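Local coordinates for extracellular invertase (Aspergillus kawachii, PDB 5XHA), which catalyses hydrolysis of terminal beta-D-fructofuranosides such as sucrose, releasing fructose, as a glycoside hydrolase family 32 enzyme, at the beta-D-fructofuranose site. Residues are numbered along the deposited sequence; one frame, centred on the assembly and turned at random.

Site 1: the beta-D-fructofuranose site. Residues 125-126, 167, 199-201, 203, 230, 245, 279. With FRU (beta-D-fructofuranose), chain B.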
loop_
_atom_site.group_PDB
_atom_site.type_symbol
_atom_site.label_atom_id
_atom_site.label_comp_id
_atom_site.label_asym_id
_atom_site.label_seq_id
_atom_site.Cartn_x
_atom_site.Cartn_y
_atom_site.Cartn_z
ATOM N N TRP A 125 -10.187 -0.218 17.475
ATOM C CA TRP A 125 -11.382 -0.961 17.072
ATOM C C TRP A 125 -12.677 -0.126 17.204
ATOM O O TRP A 125 -13.622 -0.357 16.491
ATOM C CB TRP A 125 -11.510 -2.278 17.860
ATOM C CG TRP A 125 -11.652 -2.083 19.339
ATOM C CD1 TRP A 125 -10.666 -2.150 20.271
ATOM C CD2 TRP A 125 -12.857 -1.763 20.049
ATOM N NE1 TRP A 125 -11.178 -1.911 21.520
ATOM C CE2 TRP A 125 -12.522 -1.666 21.413
ATOM C CE3 TRP A 125 -14.191 -1.561 19.659
ATOM C CZ2 TRP A 125 -13.463 -1.364 22.394
ATOM C CZ3 TRP A 125 -15.130 -1.268 20.633
ATOM C CH2 TRP A 125 -14.761 -1.164 21.988
ATOM N N SER A 126 -12.691 0.844 18.116
ATOM C CA SER A 126 -13.900 1.587 18.464
ATOM C C SER A 126 -14.206 2.760 17.553
ATOM O O SER A 126 -15.227 3.400 17.737
ATOM C CB SER A 126 -13.765 2.138 19.891
ATOM O OG SER A 126 -12.723 3.116 19.991
ATOM N N THR A 167 -11.559 -3.734 11.886
ATOM C CA THR A 167 -11.322 -3.025 13.144
ATOM C C THR A 167 -9.828 -2.825 13.390
ATOM O O THR A 167 -9.430 -1.886 14.068
ATOM C CB THR A 167 -11.840 -3.840 14.337
ATOM O OG1 THR A 167 -11.478 -5.210 14.165
ATOM C CG2 THR A 167 -13.343 -3.718 14.461
ATOM N N LEU A 199 -13.732 -7.421 12.045
ATOM C CA LEU A 199 -14.524 -6.598 11.127
ATOM C C LEU A 199 -15.605 -5.840 11.896
ATOM O O LEU A 199 -16.253 -6.395 12.768
ATOM C CB LEU A 199 -15.174 -7.481 10.060
ATOM C CG LEU A 199 -14.216 -8.246 9.165
ATOM C CD1 LEU A 199 -14.990 -9.217 8.280
ATOM C CD2 LEU A 199 -13.417 -7.275 8.317
ATOM N N HIS A 200 -15.775 -4.566 11.573
ATOM C CA HIS A 200 -16.835 -3.738 12.143
ATOM C C HIS A 200 -18.202 -4.387 11.864
ATOM O O HIS A 200 -18.424 -4.941 10.780
ATOM C CB HIS A 200 -16.786 -2.318 11.545
ATOM C CG HIS A 200 -15.645 -1.489 12.045
ATOM N ND1 HIS A 200 -15.715 -0.750 13.205
ATOM C CD2 HIS A 200 -14.403 -1.281 11.545
ATOM C CE1 HIS A 200 -14.567 -0.129 13.403
ATOM N NE2 HIS A 200 -13.750 -0.438 12.414
ATOM N N GLU A 201 -19.091 -4.347 12.850
ATOM C CA GLU A 201 -20.457 -4.919 12.724
ATOM C C GLU A 201 -20.466 -6.416 12.502
ATOM O O GLU A 201 -21.459 -6.946 12.052
ATOM C CB GLU A 201 -21.252 -4.302 11.550
ATOM C CG GLU A 201 -21.004 -2.839 11.245
ATOM C CD GLU A 201 -21.166 -1.977 12.455
ATOM O OE1 GLU A 201 -22.015 -2.329 13.301
ATOM O OE2 GLU A 201 -20.434 -0.965 12.565
ATOM N N GLY A 203 -17.403 -8.847 14.058
ATOM C CA GLY A 203 -16.704 -9.285 15.259
ATOM C C GLY A 203 -15.250 -9.624 15.031
ATOM O O GLY A 203 -14.748 -9.524 13.908
ATOM N N THR A 230 -19.176 -10.144 17.517
ATOM C CA THR A 230 -18.765 -9.044 18.373
ATOM C C THR A 230 -19.149 -9.269 19.831
ATOM O O THR A 230 -20.310 -9.466 20.151
ATOM C CB THR A 230 -19.408 -7.737 17.902
ATOM O OG1 THR A 230 -19.197 -7.600 16.488
ATOM C CG2 THR A 230 -18.817 -6.564 18.616
ATOM N N PHE A 245 -14.188 -7.222 21.315
ATOM C CA PHE A 245 -14.398 -6.395 20.144
ATOM C C PHE A 245 -13.280 -6.482 19.118
ATOM O O PHE A 245 -13.430 -5.992 18.002
ATOM C CB PHE A 245 -14.592 -4.963 20.603
ATOM C CG PHE A 245 -15.848 -4.755 21.401
ATOM C CD1 PHE A 245 -17.042 -4.419 20.769
ATOM C CD2 PHE A 245 -15.842 -4.883 22.773
ATOM C CE1 PHE A 245 -18.208 -4.205 21.503
ATOM C CE2 PHE A 245 -17.004 -4.684 23.511
ATOM C CZ PHE A 245 -18.186 -4.341 22.877
ATOM N N VAL A 279 -19.448 2.075 24.624
ATOM C CA VAL A 279 -18.034 2.141 24.312
ATOM C C VAL A 279 -17.515 3.566 24.571
ATOM O O VAL A 279 -18.150 4.529 24.181
ATOM C CB VAL A 279 -17.805 1.749 22.830
ATOM C CG1 VAL A 279 -16.346 1.929 22.439
ATOM C CG2 VAL A 279 -18.260 0.313 22.578
HETATM C C1 FRU B . -19.525 -1.369 15.248
HETATM C C2 FRU B . -19.075 -1.961 16.567
HETATM C C3 FRU B . -18.062 -1.008 17.198
HETATM C C4 FRU B . -16.740 -1.731 17.041
HETATM C C5 FRU B . -17.005 -3.035 16.282
HETATM C C6 FRU B . -16.323 -4.277 16.885
HETATM O O1 FRU B . -18.388 -1.125 14.404
HETATM O O2 FRU B . -20.205 -2.208 17.418
HETATM O O3 FRU B . -18.332 -0.697 18.568
HETATM O O4 FRU B . -15.852 -0.866 16.327
HETATM O O5 FRU B . -18.427 -3.203 16.261
HETATM O O6 FRU B . -16.603 -5.480 16.134
#

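Site 2: the beta-D-fructofuranose site. Residues 41, 59, 98-99, 121, 123-124, 170-171, 248, 273, 284, 319-320, 347. With FRU (beta-D-fructofuranose), chain C; FRU (beta-D-fructofuranose), chain D.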
loop_
_atom_site.group_PDB
_atom_site.type_symbol
_atom_site.label_atom_id
_atom_site.label_comp_id
_atom_site.label_asym_id
_atom_site.label_seq_id
_atom_site.Cartn_x
_atom_site.Cartn_y
_atom_site.Cartn_z
ATOM N N ASP A 41 4.641 -5.011 23.676
ATOM C CA ASP A 41 4.403 -6.396 23.256
ATOM C C ASP A 41 5.703 -7.123 22.955
ATOM O O ASP A 41 6.537 -6.608 22.192
ATOM C CB ASP A 41 3.652 -6.443 21.907
ATOM C CG ASP A 41 2.225 -6.037 21.998
ATOM O OD1 ASP A 41 1.813 -5.364 22.985
ATOM O OD2 ASP A 41 1.516 -6.384 21.026
ATOM N N LEU A 59 8.556 -4.757 21.578
ATOM C CA LEU A 59 8.422 -3.333 21.307
ATOM C C LEU A 59 9.105 -2.557 22.448
ATOM O O LEU A 59 9.036 -2.962 23.609
ATOM C CB LEU A 59 6.943 -2.923 21.177
ATOM C CG LEU A 59 6.109 -3.545 20.046
ATOM C CD1 LEU A 59 4.788 -2.818 19.881
ATOM C CD2 LEU A 59 6.852 -3.522 18.737
ATOM N N PHE A 98 4.705 -1.915 14.366
ATOM C CA PHE A 98 3.988 -2.774 15.289
ATOM C C PHE A 98 4.589 -4.209 15.217
ATOM O O PHE A 98 5.598 -4.432 14.546
ATOM C CB PHE A 98 2.487 -2.763 14.956
ATOM C CG PHE A 98 1.733 -1.494 15.331
ATOM C CD1 PHE A 98 2.318 -0.436 16.019
ATOM C CD2 PHE A 98 0.384 -1.393 15.017
ATOM C CE1 PHE A 98 1.581 0.703 16.356
ATOM C CE2 PHE A 98 -0.349 -0.260 15.347
ATOM C CZ PHE A 98 0.251 0.788 16.036
ATOM N N ASP A 99 3.972 -5.164 15.911
ATOM C CA ASP A 99 4.503 -6.514 16.046
ATOM C C ASP A 99 4.799 -7.183 14.702
ATOM O O ASP A 99 4.118 -6.955 13.707
ATOM C CB ASP A 99 3.534 -7.429 16.804
ATOM C CG ASP A 99 3.239 -6.958 18.213
ATOM O OD1 ASP A 99 3.978 -6.093 18.719
ATOM O OD2 ASP A 99 2.262 -7.463 18.814
ATOM N N LEU A 121 -2.220 7.099 12.035
ATOM C CA LEU A 121 -2.751 6.939 13.384
ATOM C C LEU A 121 -3.854 7.986 13.537
ATOM O O LEU A 121 -3.867 8.957 12.802
ATOM C CB LEU A 121 -1.655 7.157 14.426
ATOM C CG LEU A 121 -0.613 6.042 14.584
ATOM C CD1 LEU A 121 0.512 6.445 15.536
ATOM C CD2 LEU A 121 -1.274 4.767 15.077
ATOM N N ILE A 123 -5.317 4.322 15.467
ATOM C CA ILE A 123 -5.892 3.055 15.074
ATOM C C ILE A 123 -6.546 2.453 16.314
ATOM O O ILE A 123 -5.860 2.182 17.302
ATOM C CB ILE A 123 -4.807 2.076 14.583
ATOM C CG1 ILE A 123 -4.044 2.644 13.383
ATOM C CG2 ILE A 123 -5.431 0.734 14.253
ATOM C CD1 ILE A 123 -2.720 1.949 13.125
ATOM N N HIS A 124 -7.863 2.259 16.271
ATOM C CA HIS A 124 -8.560 1.575 17.359
ATOM C C HIS A 124 -9.843 0.911 16.867
ATOM O O HIS A 124 -10.506 1.406 15.957
ATOM C CB HIS A 124 -8.837 2.533 18.541
ATOM C CG HIS A 124 -9.118 1.834 19.838
ATOM N ND1 HIS A 124 -10.389 1.699 20.356
ATOM C CD2 HIS A 124 -8.290 1.216 20.715
ATOM C CE1 HIS A 124 -10.336 1.028 21.492
ATOM N NE2 HIS A 124 -9.072 0.731 21.740
ATOM N N ARG A 170 -3.228 -6.441 11.996
ATOM C CA ARG A 170 -1.844 -6.399 12.452
ATOM C C ARG A 170 -1.354 -7.661 13.146
ATOM O O ARG A 170 -2.132 -8.589 13.401
ATOM C CB ARG A 170 -1.650 -5.220 13.405
ATOM C CG ARG A 170 -2.601 -5.173 14.580
ATOM C CD ARG A 170 -2.245 -4.032 15.551
ATOM N NE ARG A 170 -3.247 -3.891 16.611
ATOM C CZ ARG A 170 -4.373 -3.180 16.533
ATOM N NH1 ARG A 170 -4.660 -2.477 15.444
ATOM N NH2 ARG A 170 -5.232 -3.169 17.572
ATOM N N ASP A 171 -0.056 -7.653 13.465
ATOM C CA ASP A 171 0.607 -8.695 14.285
ATOM C C ASP A 171 0.712 -10.022 13.550
ATOM O O ASP A 171 0.341 -11.076 14.095
ATOM C CB ASP A 171 -0.088 -8.901 15.635
ATOM C CG ASP A 171 -0.356 -7.599 16.371
ATOM O OD1 ASP A 171 0.367 -6.601 16.122
ATOM O OD2 ASP A 171 -1.302 -7.587 17.190
ATOM N N GLU A 248 -6.011 -9.408 19.065
ATOM C CA GLU A 248 -4.630 -8.982 18.858
ATOM C C GLU A 248 -3.684 -10.156 19.102
ATOM O O GLU A 248 -4.052 -11.147 19.744
ATOM C CB GLU A 248 -4.284 -7.822 19.804
ATOM C CG GLU A 248 -5.186 -6.611 19.617
ATOM C CD GLU A 248 -4.725 -5.412 20.398
ATOM O OE1 GLU A 248 -4.807 -5.444 21.643
ATOM O OE2 GLU A 248 -4.283 -4.441 19.748
ATOM N N GLU A 273 -9.618 -7.310 23.102
ATOM C CA GLU A 273 -9.874 -5.945 23.538
ATOM C C GLU A 273 -11.352 -5.792 23.866
ATOM O O GLU A 273 -12.214 -5.847 22.965
ATOM C CB GLU A 273 -9.502 -4.957 22.439
ATOM C CG GLU A 273 -8.049 -5.010 22.021
ATOM C CD GLU A 273 -7.651 -3.782 21.232
ATOM O OE1 GLU A 273 -7.559 -2.693 21.854
ATOM O OE2 GLU A 273 -7.469 -3.911 20.002
ATOM N N THR A 284 -9.773 0.783 25.248
ATOM C CA THR A 284 -9.960 -0.637 25.560
ATOM C C THR A 284 -9.837 -0.755 27.067
ATOM O O THR A 284 -8.792 -0.461 27.622
ATOM C CB THR A 284 -8.895 -1.537 24.883
ATOM O OG1 THR A 284 -9.104 -1.541 23.465
ATOM C CG2 THR A 284 -8.973 -2.966 25.411
ATOM N N TYR A 319 -1.011 -9.405 29.025
ATOM C CA TYR A 319 -1.543 -9.268 27.689
ATOM C C TYR A 319 -0.500 -9.646 26.627
ATOM O O TYR A 319 0.662 -9.880 26.944
ATOM C CB TYR A 319 -1.997 -7.807 27.485
ATOM C CG TYR A 319 -2.972 -7.634 26.359
ATOM C CD1 TYR A 319 -4.158 -8.352 26.340
ATOM C CD2 TYR A 319 -2.719 -6.747 25.302
ATOM C CE1 TYR A 319 -5.062 -8.201 25.316
ATOM C CE2 TYR A 319 -3.615 -6.617 24.249
ATOM C CZ TYR A 319 -4.794 -7.346 24.271
ATOM O OH TYR A 319 -5.736 -7.245 23.265
ATOM N N ALA A 320 -0.950 -9.727 25.374
ATOM C CA ALA A 320 -0.086 -9.654 24.193
ATOM C C ALA A 320 1.021 -10.681 24.107
ATOM O O ALA A 320 2.082 -10.396 23.574
ATOM C CB ALA A 320 0.503 -8.251 24.057
ATOM N N TRP A 347 3.325 -10.305 28.201
ATOM C CA TRP A 347 3.637 -8.911 28.540
ATOM C C TRP A 347 2.907 -8.543 29.818
ATOM O O TRP A 347 1.712 -8.839 29.971
ATOM C CB TRP A 347 3.162 -7.988 27.412
ATOM C CG TRP A 347 3.430 -6.520 27.586
ATOM C CD1 TRP A 347 4.570 -5.940 28.057
ATOM C CD2 TRP A 347 2.552 -5.451 27.235
ATOM N NE1 TRP A 347 4.450 -4.574 28.043
ATOM C CE2 TRP A 347 3.215 -4.245 27.547
ATOM C CE3 TRP A 347 1.260 -5.391 26.717
ATOM C CZ2 TRP A 347 2.635 -2.994 27.336
ATOM C CZ3 TRP A 347 0.685 -4.141 26.493
ATOM C CH2 TRP A 347 1.375 -2.962 26.801
HETATM C C1 FRU C . -2.408 -2.399 21.261
HETATM C C2 FRU C . -3.001 -1.023 20.882
HETATM C C3 FRU C . -4.520 -1.004 20.600
HETATM C C4 FRU C . -4.675 0.197 19.676
HETATM C C5 FRU C . -3.273 0.440 19.093
HETATM C C6 FRU C . -2.712 1.820 19.437
HETATM O O1 FRU C . -1.798 -3.113 20.168
HETATM O O2 FRU C . -2.730 -0.113 21.962
HETATM O O3 FRU C . -5.403 -0.871 21.742
HETATM O O4 FRU C . -5.673 -0.053 18.687
HETATM O O5 FRU C . -2.393 -0.526 19.676
HETATM O O6 FRU C . -2.416 2.483 18.222
HETATM C C1 FRU D . -1.206 -5.033 21.693
HETATM C C2 FRU D . -0.802 -4.128 20.492
HETATM C C3 FRU D . -0.509 -4.977 19.241
HETATM C C4 FRU D . 0.392 -4.034 18.441
HETATM C C5 FRU D . 1.192 -3.318 19.521
HETATM C C6 FRU D . 1.416 -1.833 19.232
HETATM O O1 FRU D . -0.853 -4.456 22.967
HETATM O O3 FRU D . -1.686 -5.416 18.552
HETATM O O4 FRU D . 1.270 -4.701 17.534
HETATM O O5 FRU D . 0.462 -3.478 20.751
HETATM O O6 FRU D . 1.956 -1.160 20.386
HETATM O O HOH W 1 -7.791 -1.739 18.657
HETATM O O HOH W 2 -3.978 4.695 17.884
HETATM O O HOH W 3 -4.628 -3.254 23.218
#

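Site 1: the beta-D-fructofuranose site
The side chain of His200 leaves the end of strand 191-199 with CG anti to its carbonyl carbon (chi1 -73°), the ring then turned about CB-CG so that ND1 faces the sugar, while neighbouring Glu201 has CG on the same side of its backbone and its chain is bent about CB-CG (chi2 -53°), which brings the carboxylate round to the C1 end of the sugar. Between them they clasp one fructofuranose of this glycoside hydrolase family 32 enzyme, in a loop-lined pocket beside the catalytic cleft. Most of the sugar's surface is buried, yet it is poorly ordered, so its distances are approximate; the structure alone does not show whether it marks a remote acceptor subsite or a site filled under the crystallisation conditions. His200 ND1 donates to the primary hydroxyl O1 at 3.0 Å, with O1 exactly in the imidazole plane and the bond fairly straight. O1 passes its own hydrogen to Glu201 OE2 at 2.8 Å, meeting OE2 from above the carboxylate plane, 59° out of it. The ring hydroxyl O4 also lies near the imidazole, 3.1 Å from His200 ND1, and may share that nitrogen with O1. Thr167 steadies the imidazole from above, its CG2 methyl sitting 3.8 Å over the centre of the His200 ring.

The other side of the sugar is met by apolar groups. Trp125, with CG in the crowded position between backbone N and carbonyl carbon, turns its benzo edge to the furanose, CE3 lying 3.7 Å from C4. The indole is clamped on one face by Phe245 CB and on the other by Ser126 CB, which limits its rotation. Phe245 in turn presents its ring edge to the hydroxymethyl C6, whose carbon lies in the ring plane, 4.0 Å from CD1. Thr230 closes around that same arm, its CG2 methyl 3.8 Å from C6 and its hydroxyl making a weak hydrogen bond to O6.

Site 2: the beta-D-fructofuranose site
Two fructofuranoses, joined by a bond from chain C O1 to chain D C2, occupy the active-site pocket of the family 32 five-bladed propeller. Charged contacts organise the catalytic side chains: Arg170, which with Asp171 belongs to the Arg-Asp-Pro (RDP) motif, is extended from CG to NE, directs NH2 in plane to Glu248 OE2 (2.7 Å), a salt bridge, and reaches Glu273 OE2 more distantly. Tyr319 OH caps Glu248 OE1 on its anti lone pair.

Hydrogen bonds grip the chain D sugar. Asp171, the transition-state stabiliser, takes O3 on the syn lone pair of OD2 (2.6 Å) and O4 on OD1 (2.5 Å). Arg170 NE donates to O3, the Asp99 backbone N points almost straight (172°) at O4, and Asp41 OD1 receives O1 on its syn lone pair. The chain C sugar gives O4 to the Ile123 carbonyl and O3 to Glu273 OE1 (2.8 Å), shared with Thr284 OG1; water 1 bridges O4 to Arg170 and Glu273.

Among apolar contacts, chain D C6 lies over the Phe98 face, 3.9 Å from its centroid, with Leu59 CD1 alongside.

Asp41 is the family nucleophile, its OD2 3.3 Å from anomeric C2 and nearly in line with the C2-O1 bond (177°), as would suit attack. Glu248, the acid/base, has OE2 2.8 Å from the bridging O1, where a protonated OE2 could donate. The linked pair resembles a substrate, chain D at subsite -1 and chain C probably at +1, where sucrose would place its glucose for cleavage.

The C-alpha centres of site 1 and site 2 are about 15 Å apart within one chain, and the two share no residue but adjoin closely in sequence. His124 serves site 2 and the next residue, Trp125, serves site 1; Thr167 precedes strand 168-176, which carries Arg170 and Asp171, and Phe245 lies just ahead of Glu248 in strand 247-248. Segments that deliver catalytic groups to the pocket of site 2 thus also build the wall of site 1, on the acceptor side. Site 1 could therefore hold a distant part of a longer substrate, although no sugar bridges the two.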